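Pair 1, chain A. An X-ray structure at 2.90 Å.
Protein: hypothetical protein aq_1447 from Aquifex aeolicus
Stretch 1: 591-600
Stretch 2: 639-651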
# COMPACT_ATOMS: atom_id res chain seq x y z
N TYR A 591 17.11 -21.71 -12.04
CA TYR A 591 17.57 -20.46 -11.39
C TYR A 591 17.57 -20.54 -9.84
O TYR A 591 16.78 -21.30 -9.26
CB TYR A 591 16.68 -19.24 -11.79
CG TYR A 591 16.66 -18.82 -13.25
CD1 TYR A 591 17.83 -18.90 -14.05
CD2 TYR A 591 15.46 -18.36 -13.85
CE1 TYR A 591 17.80 -18.53 -15.43
CE2 TYR A 591 15.41 -17.99 -15.24
CZ TYR A 591 16.59 -18.08 -16.02
OH TYR A 591 16.56 -17.79 -17.38
N SER A 592 18.47 -19.78 -9.20
CA SER A 592 18.52 -19.70 -7.73
C SER A 592 17.65 -18.48 -7.34
O SER A 592 18.02 -17.31 -7.55
CB SER A 592 19.97 -19.60 -7.20
OG SER A 592 20.02 -19.65 -5.78
N LEU A 593 16.44 -18.79 -6.87
CA LEU A 593 15.45 -17.81 -6.48
C LEU A 593 15.47 -17.30 -5.06
O LEU A 593 15.72 -18.05 -4.11
CB LEU A 593 14.07 -18.35 -6.75
CG LEU A 593 13.28 -17.77 -7.91
CD1 LEU A 593 13.95 -18.01 -9.25
CD2 LEU A 593 11.93 -18.43 -7.90
N GLU A 594 15.19 -16.00 -4.95
CA GLU A 594 15.07 -15.25 -3.70
C GLU A 594 13.79 -14.45 -3.89
O GLU A 594 13.68 -13.65 -4.83
CB GLU A 594 16.22 -14.26 -3.50
CG GLU A 594 17.64 -14.80 -3.59
CD GLU A 594 18.14 -15.52 -2.33
OE1 GLU A 594 17.86 -15.06 -1.19
OE2 GLU A 594 18.88 -16.52 -2.50
N LEU A 595 12.79 -14.74 -3.05
CA LEU A 595 11.50 -14.05 -3.10
C LEU A 595 11.27 -13.12 -1.94
O LEU A 595 11.34 -13.52 -0.76
CB LEU A 595 10.34 -15.05 -3.14
CG LEU A 595 10.25 -16.03 -4.30
CD1 LEU A 595 9.01 -16.90 -4.13
CD2 LEU A 595 10.25 -15.30 -5.64
N LEU A 596 11.02 -11.86 -2.27
CA LEU A 596 10.75 -10.86 -1.26
C LEU A 596 9.41 -10.20 -1.48
O LEU A 596 9.01 -9.95 -2.62
CB LEU A 596 11.82 -9.77 -1.23
CG LEU A 596 13.29 -10.15 -1.16
CD1 LEU A 596 14.08 -8.93 -0.92
CD2 LEU A 596 13.52 -11.09 -0.04
N GLU A 597 8.70 -9.97 -0.38
CA GLU A 597 7.42 -9.28 -0.35
C GLU A 597 7.84 -7.88 0.13
O GLU A 597 8.76 -7.77 0.96
CB GLU A 597 6.54 -9.85 0.77
CG GLU A 597 5.57 -10.97 0.46
CD GLU A 597 4.77 -11.39 1.72
OE1 GLU A 597 5.00 -10.79 2.80
OE2 GLU A 597 3.91 -12.32 1.65
N ILE A 598 7.25 -6.81 -0.42
CA ILE A 598 7.58 -5.45 0.04
C ILE A 598 6.29 -4.75 0.46
O ILE A 598 5.54 -4.27 -0.36
CB ILE A 598 8.42 -4.62 -0.99
CG1 ILE A 598 9.85 -5.19 -1.06
CG2 ILE A 598 8.51 -3.14 -0.57
CD1 ILE A 598 10.70 -4.57 -2.11
N ILE A 599 6.06 -4.74 1.77
CA ILE A 599 4.86 -4.16 2.36
C ILE A 599 5.09 -2.72 2.80
O ILE A 599 5.82 -2.47 3.77
CB ILE A 599 4.35 -5.04 3.57
CG1 ILE A 599 3.76 -6.35 3.06
CG2 ILE A 599 3.25 -4.31 4.39
CD1 ILE A 599 4.73 -7.41 2.78
N LYS A 600 4.42 -1.79 2.11
CA LYS A 600 4.53 -0.36 2.39
C LYS A 600 3.48 0.20 3.33
O LYS A 600 3.75 1.16 4.06
CB LYS A 600 4.59 0.46 1.10
CG LYS A 600 3.65 0.08 -0.01
CD LYS A 600 4.27 -0.91 -0.97
CE LYS A 600 3.19 -1.42 -1.93
NZ LYS A 600 2.63 -0.35 -2.83
N GLN A 639 7.09 6.51 6.67
CA GLN A 639 6.52 5.20 6.47
C GLN A 639 7.63 4.16 6.25
O GLN A 639 8.27 4.15 5.19
CB GLN A 639 5.60 5.22 5.24
CG GLN A 639 4.77 6.49 5.02
CD GLN A 639 3.29 6.19 4.93
OE1 GLN A 639 2.70 5.66 5.88
NE2 GLN A 639 2.69 6.50 3.78
N PRO A 640 7.90 3.30 7.26
CA PRO A 640 8.94 2.28 7.10
C PRO A 640 8.33 1.12 6.34
O PRO A 640 7.13 0.84 6.49
CB PRO A 640 9.21 1.85 8.55
CG PRO A 640 8.67 2.93 9.37
CD PRO A 640 7.43 3.32 8.66
N ILE A 641 9.12 0.44 5.52
CA ILE A 641 8.58 -0.72 4.79
C ILE A 641 8.89 -2.03 5.54
O ILE A 641 9.75 -2.08 6.43
CB ILE A 641 9.07 -0.79 3.31
CG1 ILE A 641 10.52 -1.27 3.23
CG2 ILE A 641 8.87 0.58 2.62
CD1 ILE A 641 10.94 -1.73 1.87
N LYS A 642 8.12 -3.07 5.24
CA LYS A 642 8.34 -4.37 5.86
C LYS A 642 8.71 -5.27 4.72
O LYS A 642 7.96 -5.42 3.76
CB LYS A 642 7.11 -4.88 6.61
CG LYS A 642 7.18 -6.33 7.07
CD LYS A 642 5.96 -6.72 7.89
CE LYS A 642 5.61 -8.18 7.63
NZ LYS A 642 4.71 -8.75 8.68
N VAL A 643 9.94 -5.78 4.80
CA VAL A 643 10.54 -6.69 3.81
C VAL A 643 10.44 -8.08 4.40
O VAL A 643 10.81 -8.28 5.55
CB VAL A 643 12.05 -6.38 3.59
CG1 VAL A 643 12.67 -7.39 2.63
CG2 VAL A 643 12.25 -4.96 3.11
N ARG A 644 9.93 -9.03 3.62
CA ARG A 644 9.80 -10.40 4.08
C ARG A 644 10.51 -11.35 3.13
O ARG A 644 10.36 -11.23 1.91
CB ARG A 644 8.32 -10.78 4.23
CG ARG A 644 8.09 -12.16 4.87
CD ARG A 644 6.64 -12.59 4.84
NE ARG A 644 6.52 -14.05 4.93
CZ ARG A 644 5.41 -14.74 4.70
NH1 ARG A 644 4.27 -14.13 4.37
NH2 ARG A 644 5.45 -16.07 4.78
N LYS A 645 11.34 -12.24 3.67
CA LYS A 645 12.04 -13.22 2.84
C LYS A 645 11.13 -14.40 2.89
O LYS A 645 11.05 -15.11 3.91
CB LYS A 645 13.41 -13.59 3.40
CG LYS A 645 14.17 -14.61 2.55
CD LYS A 645 15.54 -14.91 3.12
CE LYS A 645 15.60 -16.12 4.01
NZ LYS A 645 17.00 -16.33 4.52
N VAL A 646 10.39 -14.57 1.81
CA VAL A 646 9.44 -15.65 1.70
C VAL A 646 10.21 -16.91 1.40
O VAL A 646 10.15 -17.86 2.16
CB VAL A 646 8.37 -15.34 0.63
CG1 VAL A 646 7.31 -16.47 0.54
CG2 VAL A 646 7.70 -14.05 0.97
N TYR A 647 11.04 -16.81 0.38
CA TYR A 647 11.90 -17.89 -0.09
C TYR A 647 13.24 -17.23 -0.33
O TYR A 647 13.29 -16.09 -0.81
CB TYR A 647 11.32 -18.47 -1.39
CG TYR A 647 11.94 -19.76 -1.90
CD1 TYR A 647 11.60 -21.01 -1.33
CD2 TYR A 647 12.83 -19.74 -3.00
CE1 TYR A 647 12.15 -22.23 -1.85
CE2 TYR A 647 13.39 -20.94 -3.53
CZ TYR A 647 13.04 -22.18 -2.95
OH TYR A 647 13.61 -23.34 -3.46
N GLY A 648 14.32 -17.90 0.07
CA GLY A 648 15.65 -17.33 -0.10
C GLY A 648 16.80 -18.01 0.62
O GLY A 648 16.66 -18.51 1.73
N GLU A 649 17.96 -17.95 -0.02
CA GLU A 649 19.21 -18.55 0.44
C GLU A 649 20.05 -17.51 1.17
O GLU A 649 20.84 -17.86 2.07
CB GLU A 649 19.91 -19.07 -0.82
CG GLU A 649 21.29 -19.64 -0.77
CD GLU A 649 21.86 -19.72 -2.18
OE1 GLU A 649 22.84 -19.01 -2.46
OE2 GLU A 649 21.29 -20.45 -3.03
N LEU A 650 19.87 -16.24 0.78
CA LEU A 650 20.59 -15.08 1.35
C LEU A 650 19.93 -14.51 2.60
O LEU A 650 18.72 -14.61 2.76
CB LEU A 650 20.73 -13.96 0.30
CG LEU A 650 21.46 -14.19 -1.03
CD1 LEU A 650 21.38 -12.94 -1.88
CD2 LEU A 650 22.92 -14.60 -0.84
N PRO A 651 20.71 -13.94 3.53
CA PRO A 651 20.11 -13.36 4.75
C PRO A 651 19.35 -12.07 4.47
O PRO A 651 19.71 -11.36 3.53
CB PRO A 651 21.34 -13.06 5.61
CG PRO A 651 22.33 -14.11 5.17
CD PRO A 651 22.17 -14.06 3.68

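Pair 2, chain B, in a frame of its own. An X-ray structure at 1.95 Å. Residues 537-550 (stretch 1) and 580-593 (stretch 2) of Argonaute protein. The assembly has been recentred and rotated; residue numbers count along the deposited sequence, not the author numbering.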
# COMPACT_ATOMS: atom_id res chain seq x y z
N ASP B 537 6.66 29.58 -12.94
CA ASP B 537 6.31 29.29 -14.33
C ASP B 537 6.82 27.92 -14.77
O ASP B 537 7.60 27.82 -15.71
CB ASP B 537 6.87 30.36 -15.27
CG ASP B 537 6.03 31.62 -15.29
OD1 ASP B 537 5.07 31.67 -16.09
OD2 ASP B 537 6.32 32.55 -14.51
N THR B 538 6.39 26.86 -14.08
CA THR B 538 6.82 25.51 -14.41
C THR B 538 5.62 24.67 -14.84
O THR B 538 4.53 24.78 -14.27
CB THR B 538 7.56 24.85 -13.22
OG1 THR B 538 8.22 23.66 -13.67
CG2 THR B 538 6.62 24.50 -12.09
N LYS B 539 5.83 23.86 -15.87
CA LYS B 539 4.80 22.96 -16.36
C LYS B 539 4.78 21.70 -15.50
O LYS B 539 5.82 21.25 -15.02
CB LYS B 539 5.05 22.65 -17.84
CG LYS B 539 4.95 23.91 -18.70
CD LYS B 539 5.64 23.80 -20.06
CE LYS B 539 7.12 23.52 -19.98
NZ LYS B 539 7.62 23.18 -21.34
N TYR B 540 3.58 21.17 -15.26
CA TYR B 540 3.42 20.12 -14.26
C TYR B 540 2.27 19.20 -14.66
O TYR B 540 1.58 19.42 -15.66
CB TYR B 540 3.15 20.72 -12.88
CG TYR B 540 1.91 21.56 -12.85
CD1 TYR B 540 1.96 22.91 -13.15
CD2 TYR B 540 0.67 21.00 -12.54
CE1 TYR B 540 0.83 23.69 -13.14
CE2 TYR B 540 -0.47 21.78 -12.52
CZ TYR B 540 -0.38 23.12 -12.82
OH TYR B 540 -1.50 23.91 -12.82
N THR B 541 2.08 18.16 -13.86
CA THR B 541 0.94 17.26 -13.98
C THR B 541 0.57 16.77 -12.59
O THR B 541 1.46 16.50 -11.77
CB THR B 541 1.22 16.08 -14.91
OG1 THR B 541 0.12 15.16 -14.88
CG2 THR B 541 2.50 15.36 -14.50
N LEU B 542 -0.72 16.66 -12.32
CA LEU B 542 -1.23 16.19 -11.04
C LEU B 542 -1.80 14.80 -11.22
O LEU B 542 -2.70 14.59 -12.04
CB LEU B 542 -2.29 17.15 -10.49
CG LEU B 542 -1.74 18.54 -10.21
CD1 LEU B 542 -2.74 19.38 -9.43
CD2 LEU B 542 -0.42 18.42 -9.47
N VAL B 543 -1.28 13.84 -10.46
CA VAL B 543 -1.56 12.43 -10.66
C VAL B 543 -2.05 11.83 -9.35
O VAL B 543 -1.42 12.00 -8.30
CB VAL B 543 -0.31 11.67 -11.16
CG1 VAL B 543 -0.64 10.21 -11.38
CG2 VAL B 543 0.22 12.30 -12.44
N GLU B 544 -3.18 11.12 -9.42
CA GLU B 544 -3.71 10.38 -8.28
C GLU B 544 -3.42 8.90 -8.49
O GLU B 544 -3.78 8.33 -9.52
CB GLU B 544 -5.21 10.61 -8.12
CG GLU B 544 -5.58 12.04 -7.75
CD GLU B 544 -7.07 12.23 -7.61
OE1 GLU B 544 -7.84 11.38 -8.11
OE2 GLU B 544 -7.48 13.23 -6.98
N VAL B 545 -2.76 8.29 -7.51
CA VAL B 545 -2.36 6.89 -7.56
C VAL B 545 -3.12 6.13 -6.48
O VAL B 545 -3.09 6.52 -5.30
CB VAL B 545 -0.84 6.73 -7.39
CG1 VAL B 545 -0.46 5.27 -7.45
CG2 VAL B 545 -0.10 7.52 -8.45
N ASN B 546 -3.80 5.06 -6.87
CA ASN B 546 -4.56 4.22 -5.95
C ASN B 546 -3.96 2.82 -5.99
O ASN B 546 -4.24 2.04 -6.90
CB ASN B 546 -6.04 4.21 -6.32
CG ASN B 546 -6.88 3.41 -5.33
OD1 ASN B 546 -6.39 2.94 -4.31
ND2 ASN B 546 -8.17 3.25 -5.64
N LYS B 547 -3.13 2.51 -4.99
CA LYS B 547 -2.54 1.18 -4.89
C LYS B 547 -3.57 0.12 -4.51
O LYS B 547 -3.24 -1.08 -4.56
CB LYS B 547 -1.41 1.18 -3.87
CG LYS B 547 -1.89 1.25 -2.43
CD LYS B 547 -1.17 2.35 -1.66
CE LYS B 547 -1.41 2.23 -0.17
NZ LYS B 547 -0.61 3.23 0.59
N ASN B 548 -4.78 0.51 -4.14
CA ASN B 548 -5.81 -0.40 -3.67
C ASN B 548 -7.01 -0.45 -4.62
O ASN B 548 -8.15 -0.58 -4.17
CB ASN B 548 -6.28 -0.01 -2.27
CG ASN B 548 -5.15 -0.03 -1.25
OD1 ASN B 548 -4.32 -0.94 -1.25
ND2 ASN B 548 -5.12 0.97 -0.39
N THR B 549 -6.77 -0.35 -5.93
CA THR B 549 -7.88 -0.38 -6.87
C THR B 549 -8.55 -1.75 -6.85
O THR B 549 -7.89 -2.79 -6.70
CB THR B 549 -7.43 -0.02 -8.28
OG1 THR B 549 -8.56 0.05 -9.15
CG2 THR B 549 -6.47 -1.06 -8.82
N ASN B 550 -9.88 -1.75 -6.99
CA ASN B 550 -10.68 -2.96 -6.96
C ASN B 550 -10.90 -3.55 -8.34
O ASN B 550 -11.50 -4.62 -8.46
CB ASN B 550 -12.03 -2.66 -6.30
CG ASN B 550 -12.70 -3.90 -5.75
OD1 ASN B 550 -12.08 -4.68 -5.02
ND2 ASN B 550 -13.96 -4.10 -6.10
N LYS B 580 -2.44 -7.66 -8.41
CA LYS B 580 -3.01 -6.45 -7.82
C LYS B 580 -2.74 -5.27 -8.74
O LYS B 580 -1.67 -5.18 -9.35
CB LYS B 580 -2.44 -6.17 -6.42
CG LYS B 580 -2.75 -7.23 -5.39
CD LYS B 580 -2.84 -6.64 -3.99
CE LYS B 580 -1.64 -5.77 -3.67
NZ LYS B 580 -1.70 -5.21 -2.29
N GLY B 581 -3.71 -4.36 -8.83
CA GLY B 581 -3.62 -3.24 -9.72
C GLY B 581 -3.27 -1.94 -9.02
O GLY B 581 -3.44 -1.79 -7.81
N VAL B 582 -2.77 -0.99 -9.81
CA VAL B 582 -2.46 0.36 -9.35
C VAL B 582 -3.12 1.33 -10.31
O VAL B 582 -2.78 1.37 -11.49
CB VAL B 582 -0.95 0.62 -9.27
CG1 VAL B 582 -0.69 2.06 -8.91
CG2 VAL B 582 -0.30 -0.31 -8.26
N GLU B 583 -4.07 2.11 -9.80
CA GLU B 583 -4.80 3.08 -10.61
C GLU B 583 -4.03 4.38 -10.71
O GLU B 583 -3.47 4.86 -9.72
CB GLU B 583 -6.19 3.33 -10.02
CG GLU B 583 -7.33 2.95 -10.94
CD GLU B 583 -8.68 3.31 -10.37
OE1 GLU B 583 -9.10 4.48 -10.53
OE2 GLU B 583 -9.32 2.43 -9.76
N VAL B 584 -4.01 4.96 -11.90
CA VAL B 584 -3.31 6.21 -12.18
C VAL B 584 -4.30 7.14 -12.88
O VAL B 584 -4.81 6.81 -13.95
CB VAL B 584 -2.07 5.99 -13.05
CG1 VAL B 584 -1.25 7.25 -13.14
CG2 VAL B 584 -1.22 4.84 -12.51
N LYS B 585 -4.55 8.30 -12.28
CA LYS B 585 -5.51 9.26 -12.81
C LYS B 585 -4.84 10.61 -12.98
O LYS B 585 -4.40 11.21 -11.99
CB LYS B 585 -6.73 9.39 -11.89
CG LYS B 585 -7.73 10.44 -12.35
CD LYS B 585 -8.83 10.68 -11.33
CE LYS B 585 -9.87 11.63 -11.88
NZ LYS B 585 -9.24 12.83 -12.52
N ILE B 586 -4.78 11.10 -14.21
CA ILE B 586 -4.22 12.42 -14.51
C ILE B 586 -5.27 13.46 -14.14
O ILE B 586 -6.18 13.73 -14.92
CB ILE B 586 -3.79 12.55 -15.97
CG1 ILE B 586 -2.95 11.33 -16.40
CG2 ILE B 586 -2.99 13.83 -16.17
CD1 ILE B 586 -1.61 11.24 -15.71
N LEU B 587 -5.16 14.04 -12.94
CA LEU B 587 -6.09 15.08 -12.54
C LEU B 587 -5.92 16.33 -13.39
O LEU B 587 -6.90 16.89 -13.90
CB LEU B 587 -5.89 15.42 -11.06
CG LEU B 587 -6.90 14.86 -10.06
CD1 LEU B 587 -6.76 15.57 -8.73
CD2 LEU B 587 -8.32 15.01 -10.59
N GLU B 588 -4.68 16.78 -13.57
CA GLU B 588 -4.39 17.97 -14.34
C GLU B 588 -3.13 17.69 -15.15
O GLU B 588 -2.32 16.83 -14.80
CB GLU B 588 -4.18 19.20 -13.44
CG GLU B 588 -4.78 20.48 -13.99
CD GLU B 588 -6.29 20.52 -13.87
OE1 GLU B 588 -6.80 20.50 -12.73
OE2 GLU B 588 -6.97 20.56 -14.91
N ASN B 589 -2.97 18.43 -16.25
CA ASN B 589 -1.77 18.30 -17.06
C ASN B 589 -1.60 19.53 -17.92
O ASN B 589 -2.47 19.85 -18.73
CB ASN B 589 -1.82 17.04 -17.93
CG ASN B 589 -0.59 16.89 -18.81
OD1 ASN B 589 0.49 17.38 -18.47
ND2 ASN B 589 -0.75 16.24 -19.95
N ASN B 590 -0.46 20.20 -17.77
CA ASN B 590 -0.05 21.27 -18.67
C ASN B 590 1.38 21.05 -19.17
O ASN B 590 2.03 22.00 -19.63
CB ASN B 590 -0.18 22.64 -18.01
CG ASN B 590 0.51 22.72 -16.66
OD1 ASN B 590 1.50 23.43 -16.51
ND2 ASN B 590 -0.03 22.02 -15.67
N THR B 591 1.88 19.81 -19.09
CA THR B 591 3.16 19.49 -19.70
C THR B 591 2.97 19.28 -21.20
O THR B 591 1.85 19.20 -21.71
CB THR B 591 3.77 18.23 -19.08
OG1 THR B 591 2.95 17.10 -19.36
CG2 THR B 591 3.93 18.37 -17.57
N ASP B 592 4.09 19.19 -21.91
CA ASP B 592 4.08 18.86 -23.33
C ASP B 592 3.98 17.36 -23.58
O ASP B 592 4.00 16.94 -24.74
CB ASP B 592 5.34 19.43 -24.00
CG ASP B 592 5.44 20.93 -23.84
OD1 ASP B 592 4.39 21.60 -23.73
OD2 ASP B 592 6.58 21.45 -23.84
N TYR B 593 3.88 16.56 -22.52
CA TYR B 593 3.68 15.13 -22.67
C TYR B 593 2.21 14.81 -22.83
O TYR B 593 1.34 15.46 -22.24
CB TYR B 593 4.23 14.39 -21.44
CG TYR B 593 5.73 14.40 -21.31
CD1 TYR B 593 6.53 13.73 -22.23
CD2 TYR B 593 6.34 15.04 -20.25
CE1 TYR B 593 7.90 13.72 -22.10
CE2 TYR B 593 7.72 15.04 -20.11
CZ TYR B 593 8.49 14.38 -21.04
OH TYR B 593 9.86 14.37 -20.91

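Where do the two contacts differ most sharply? They part at a matched strand position, Glu A594 in pair 1 and Thr B541 in pair 2. The CA atoms of these two residues fall 0.4 Å apart after superposition, yet their side chains bind the second stretch differently. The CA-to-CB bond of Glu A594 points away from that stretch, but its carboxylate comes back to meet the backbone: Leu A650 N donates to Glu A594 OE1 at 3.1 Å and Glu A649 N to Glu A594 OE2 at 3.0 Å. Gly A648 lies against this carboxylate, with its CA 3.4 Å from Glu A594 OE1, and a CB there would clash with that oxygen. In pair 2 the matching residue is Asn B589, which has a side chain, and the shorter Thr B541 donates from OG1 to Glu B588 O at 3.0 Å.

What backbone do they share? Each is an antiparallel pair of strands, and 14 central residues superpose with an RMSD of 0.6 Å. The ladder matches bond for bond at its centre. Glu A597 N to Arg A644 O is 3.1 Å, and Glu B544 N to Lys B585 O is 2.8 Å; the return bonds are Arg A644 N to Glu A597 O at 3.2 Å and Lys B585 N to Glu B544 O at 2.9 Å. At the next matched carbonyl the bonding is also alike. Leu A595 O accepts from Val A646 N at 2.9 Å and, weakly, from Tyr A647 N at 3.5 Å; Leu B542 O accepts weakly from both Leu B587 N at 2.7 Å and Glu B588 N at 3.3 Å. One carbonyl thus serves two successive amides, and in pair 2 this marks a beta bulge.

How do different side chains fill the same faces? On one face, Leu A596 and Ile A598 match Val B543 and Val B545. Branched apolar groups make the packing in both: Ile A598 CG2 lies 3.7 Å from Ile A641 CD1, whereas Val B545 CG1 lies 3.5 Å from Val B582 CG1. Leu A596 CD1 reaches Val A643 CG1 at 4.1 Å, and Val B543 CG1 approaches Val B584 CG1 at 3.5 Å. Lys A645 stands where pair 2 has the apolar Ile B586, whose CD1 packs 3.9 Å from Val B543 CG2.

What happens on the face that carries Glu A597 and Glu B544? These two residues overlay closely, opposite Arg A644 and Lys B585. In pair 1 the charges meet in a salt bridge, Glu A597 OE2 to Arg A644 NH1 at 3.3 Å. Between the two matching side chains of pair 2 the closest approach is Glu B544 OE1 to the aliphatic Lys B585 CD, 3.4 Å. Farther along, Ile A599 CB lies 4.1 Å from Lys A642 CB, while Asn B546 CB lies 3.8 Å from Glu B583 CB. Glu B583 also accepts from Thr B549 OG1 at OE2, 2.6 Å away.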